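Local coordinates for protein putative adhesin (Parabacteroides distasonis, PDB 3LJY) that is of unknown function but, as a putative lipoprotein adhesin with a head GIN domain, may take part in cell adhesion, at residues S86-V94 with V102-V112. Residues are numbered along the deposited sequence; the frame is centred on the assembly and turned at random.
Sequences SKWLAAAKV and VNSPLTGDETV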
loop_
_atom_site.group_PDB
_atom_site.type_symbol
_atom_site.label_atom_id
_atom_site.label_comp_id
_atom_site.label_asym_id
_atom_site.label_seq_id
_atom_site.Cartn_x
_atom_site.Cartn_y
_atom_site.Cartn_z
ATOM N N SER A 86 15.564 -2.517 -6.260
ATOM C CA SER A 86 15.496 -3.527 -7.324
ATOM C C SER A 86 14.976 -2.897 -8.608
ATOM O O SER A 86 14.558 -1.739 -8.601
ATOM C CB SER A 86 14.630 -4.723 -6.936
ATOM O OG SER A 86 13.256 -4.392 -6.981
ATOM N N LYS A 87 15.022 -3.644 -9.713
ATOM C CA LYS A 87 14.668 -3.076 -11.006
ATOM C C LYS A 87 13.174 -2.912 -11.120
ATOM O O LYS A 87 12.695 -2.015 -11.806
ATOM C CB LYS A 87 15.163 -3.947 -12.154
ATOM C CG LYS A 87 16.629 -4.401 -12.079
ATOM C CD LYS A 87 17.068 -5.052 -13.382
ATOM C CE LYS A 87 18.293 -5.979 -13.232
ATOM N NZ LYS A 87 17.951 -7.437 -13.458
ATOM N N TRP A 88 12.426 -3.780 -10.430
ATOM C CA TRP A 88 10.980 -3.829 -10.545
ATOM C C TRP A 88 10.305 -4.143 -9.220
ATOM O O TRP A 88 10.871 -4.850 -8.415
ATOM C CB TRP A 88 10.581 -4.922 -11.560
ATOM C CG TRP A 88 11.251 -4.839 -12.924
ATOM C CD1 TRP A 88 12.246 -5.643 -13.384
ATOM C CD2 TRP A 88 10.958 -3.920 -13.976
ATOM N NE1 TRP A 88 12.598 -5.278 -14.649
ATOM C CE2 TRP A 88 11.824 -4.220 -15.042
ATOM C CE3 TRP A 88 10.046 -2.865 -14.124
ATOM C CZ2 TRP A 88 11.804 -3.514 -16.253
ATOM C CZ3 TRP A 88 10.025 -2.155 -15.330
ATOM C CH2 TRP A 88 10.902 -2.486 -16.380
ATOM N N LEU A 89 9.079 -3.653 -9.014
ATOM C CA LEU A 89 8.230 -4.081 -7.898
ATOM C C LEU A 89 6.848 -4.477 -8.413
ATOM O O LEU A 89 5.953 -3.648 -8.576
ATOM C CB LEU A 89 8.106 -2.987 -6.842
ATOM C CG LEU A 89 7.380 -3.350 -5.513
ATOM C CD1 LEU A 89 8.175 -4.363 -4.650
ATOM C CD2 LEU A 89 7.094 -2.058 -4.757
ATOM N N ALA A 90 6.688 -5.768 -8.665
ATOM C CA ALA A 90 5.420 -6.324 -9.111
ATOM C C ALA A 90 4.450 -6.511 -7.922
ATOM O O ALA A 90 3.220 -6.408 -8.085
ATOM C CB ALA A 90 5.649 -7.666 -9.809
ATOM N N ALA A 91 4.984 -6.807 -6.733
ATOM C CA ALA A 91 4.118 -7.138 -5.591
ATOM C C ALA A 91 4.753 -6.813 -4.275
ATOM O O ALA A 91 5.969 -6.992 -4.106
ATOM C CB ALA A 91 3.746 -8.639 -5.614
ATOM N N ALA A 92 3.937 -6.338 -3.326
ATOM C CA ALA A 92 4.366 -6.238 -1.935
ATOM C C ALA A 92 3.276 -6.722 -1.006
ATOM O O ALA A 92 2.112 -6.419 -1.213
ATOM C CB ALA A 92 4.807 -4.787 -1.546
ATOM N N LYS A 93 3.669 -7.477 0.013
ATOM C CA LYS A 93 2.763 -7.923 1.057
ATOM C C LYS A 93 3.307 -7.323 2.370
ATOM O O LYS A 93 4.492 -7.488 2.712
ATOM C CB LYS A 93 2.643 -9.464 1.096
ATOM C CG LYS A 93 1.541 -10.061 0.172
ATOM C CD LYS A 93 2.030 -10.759 -1.136
ATOM C CE LYS A 93 2.224 -9.807 -2.339
ATOM N NZ LYS A 93 1.007 -9.024 -2.816
ATOM N N VAL A 94 2.445 -6.568 3.056
ATOM C CA VAL A 94 2.851 -5.760 4.197
ATOM C C VAL A 94 1.952 -6.086 5.365
ATOM O O VAL A 94 0.747 -5.884 5.290
ATOM C CB VAL A 94 2.853 -4.220 3.882
ATOM C CG1 VAL A 94 3.454 -3.469 5.024
ATOM C CG2 VAL A 94 3.634 -3.919 2.586
ATOM N N VAL A 102 7.875 3.499 -0.485
ATOM C CA VAL A 102 8.545 3.574 -1.797
ATOM C C VAL A 102 8.939 5.016 -1.986
ATOM O O VAL A 102 8.086 5.870 -2.042
ATOM C CB VAL A 102 7.675 3.052 -2.954
ATOM C CG1 VAL A 102 8.350 3.319 -4.354
ATOM C CG2 VAL A 102 7.380 1.552 -2.749
ATOM N N ASN A 103 10.249 5.261 -2.045
ATOM C CA ASN A 103 10.812 6.598 -1.988
ATOM C C ASN A 103 11.287 7.116 -3.329
ATOM O O ASN A 103 11.853 8.193 -3.365
ATOM C CB ASN A 103 11.998 6.641 -1.002
ATOM C CG ASN A 103 11.586 6.319 0.399
ATOM O OD1 ASN A 103 10.564 6.821 0.866
ATOM N ND2 ASN A 103 12.337 5.460 1.069
ATOM N N SER A 104 11.083 6.341 -4.401
ATOM C CA SER A 104 11.430 6.751 -5.749
ATOM C C SER A 104 10.158 6.737 -6.577
ATOM O O SER A 104 9.169 6.178 -6.158
ATOM C CB SER A 104 12.368 5.739 -6.363
ATOM O OG SER A 104 11.668 4.516 -6.507
ATOM N N PRO A 105 10.189 7.348 -7.776
ATOM C CA PRO A 105 9.170 7.018 -8.738
ATOM C C PRO A 105 9.103 5.514 -8.910
ATOM O O PRO A 105 10.099 4.821 -8.662
ATOM C CB PRO A 105 9.681 7.681 -10.008
ATOM C CG PRO A 105 10.524 8.800 -9.547
ATOM C CD PRO A 105 11.147 8.344 -8.299
ATOM N N LEU A 106 7.925 5.009 -9.263
ATOM C CA LEU A 106 7.744 3.592 -9.588
ATOM C C LEU A 106 7.109 3.482 -10.972
ATOM O O LEU A 106 6.051 4.042 -11.207
ATOM C CB LEU A 106 6.889 2.899 -8.523
ATOM C CG LEU A 106 6.675 1.371 -8.644
ATOM C CD1 LEU A 106 7.932 0.572 -8.414
ATOM C CD2 LEU A 106 5.598 0.901 -7.657
ATOM N N THR A 107 7.780 2.795 -11.895
ATOM C CA THR A 107 7.247 2.535 -13.239
ATOM C C THR A 107 7.154 1.031 -13.484
ATOM O O THR A 107 7.956 0.264 -12.955
ATOM C CB THR A 107 8.152 3.158 -14.353
ATOM O OG1 THR A 107 8.307 4.558 -14.111
ATOM C CG2 THR A 107 7.535 2.990 -15.764
ATOM N N GLY A 108 6.203 0.611 -14.316
ATOM C CA GLY A 108 6.098 -0.786 -14.719
ATOM C C GLY A 108 4.719 -1.217 -15.142
ATOM O O GLY A 108 3.826 -0.401 -15.339
ATOM N N ASP A 109 4.539 -2.518 -15.307
ATOM C CA ASP A 109 3.304 -3.063 -15.882
ATOM C C ASP A 109 2.190 -3.081 -14.847
ATOM O O ASP A 109 1.183 -2.425 -15.004
ATOM C CB ASP A 109 3.590 -4.481 -16.424
ATOM C CG ASP A 109 2.356 -5.237 -16.866
ATOM O OD1 ASP A 109 1.316 -4.630 -17.176
ATOM O OD2 ASP A 109 2.450 -6.473 -16.925
ATOM N N GLU A 110 2.405 -3.836 -13.780
ATOM C CA GLU A 110 1.419 -4.023 -12.720
ATOM C C GLU A 110 2.113 -4.082 -11.386
ATOM O O GLU A 110 3.170 -4.719 -11.267
ATOM C CB GLU A 110 0.667 -5.343 -12.853
ATOM C CG GLU A 110 -0.309 -5.356 -13.962
ATOM C CD GLU A 110 -1.303 -6.486 -13.877
ATOM O OE1 GLU A 110 -1.361 -7.130 -12.792
ATOM O OE2 GLU A 110 -2.018 -6.707 -14.896
ATOM N N THR A 111 1.520 -3.425 -10.392
ATOM C CA THR A 111 1.979 -3.529 -8.991
ATOM C C THR A 111 0.773 -3.870 -8.131
ATOM O O THR A 111 -0.255 -3.201 -8.224
ATOM C CB THR A 111 2.667 -2.203 -8.499
ATOM O OG1 THR A 111 3.876 -1.989 -9.256
ATOM C CG2 THR A 111 3.002 -2.239 -6.958
ATOM N N VAL A 112 0.877 -4.959 -7.368
ATOM C CA VAL A 112 -0.157 -5.389 -6.434
ATOM C C VAL A 112 0.354 -5.245 -5.018
ATOM O O VAL A 112 1.346 -5.859 -4.680
ATOM C CB VAL A 112 -0.534 -6.886 -6.632
ATOM C CG1 VAL A 112 -1.629 -7.302 -5.646
ATOM C CG2 VAL A 112 -0.991 -7.137 -8.043
HETATM O O HOH W 1 7.756 -2.056 -11.260
#
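Backbone bonds between Ala90, Ala92 and Val112 set the register: Val112 N donates to Ala90 O over 2.8 Å, and Ala92 N to Val112 O over 3.0 Å. Val112 thus gives its N-H to one side of Ala91, its bridge partner, and its carbonyl to the other, as in a parallel bridge. The segment axes of 91-94 and 110-112 agree, running 11° apart. CA-H...O contacts fill in between them, among them Ala91 CA to Val112 O at 3.2 Å.

One side-chain bond extends this pairing toward the corner at Gly108 and Asp109. Thr111 OG1 donates to Leu89 O over 2.7 Å, meeting the carbonyl almost head-on (C=O...donor angle 172°); chi1 of -65° sets the hydroxyl beside the backbone N, where it reaches Leu89 O.

Such stacking of successive strands, continued by Ile25 of strand 24-27 beside Ala91 and by strand 131-136 beyond Val112, is that of a right-handed parallel beta-helix, consistent with the pectate-lyase-like clan.

Apolar contacts lie inside the coil. Leu89 places CB 3.9 Å from Leu106 CD1, while its CD2 branch meets Val102 CG2 at 4.1 Å, the two side chains crossing at a slant; Ile25 and Tyr35 also touch Leu89.

A water bridges the segments, accepting from Leu89 N and donating to Thr107 O (2.9 Å from the water oxygen). Thr107 O also lies near the plane of the Trp88 ring, 3.9 Å from its edge atom CE3.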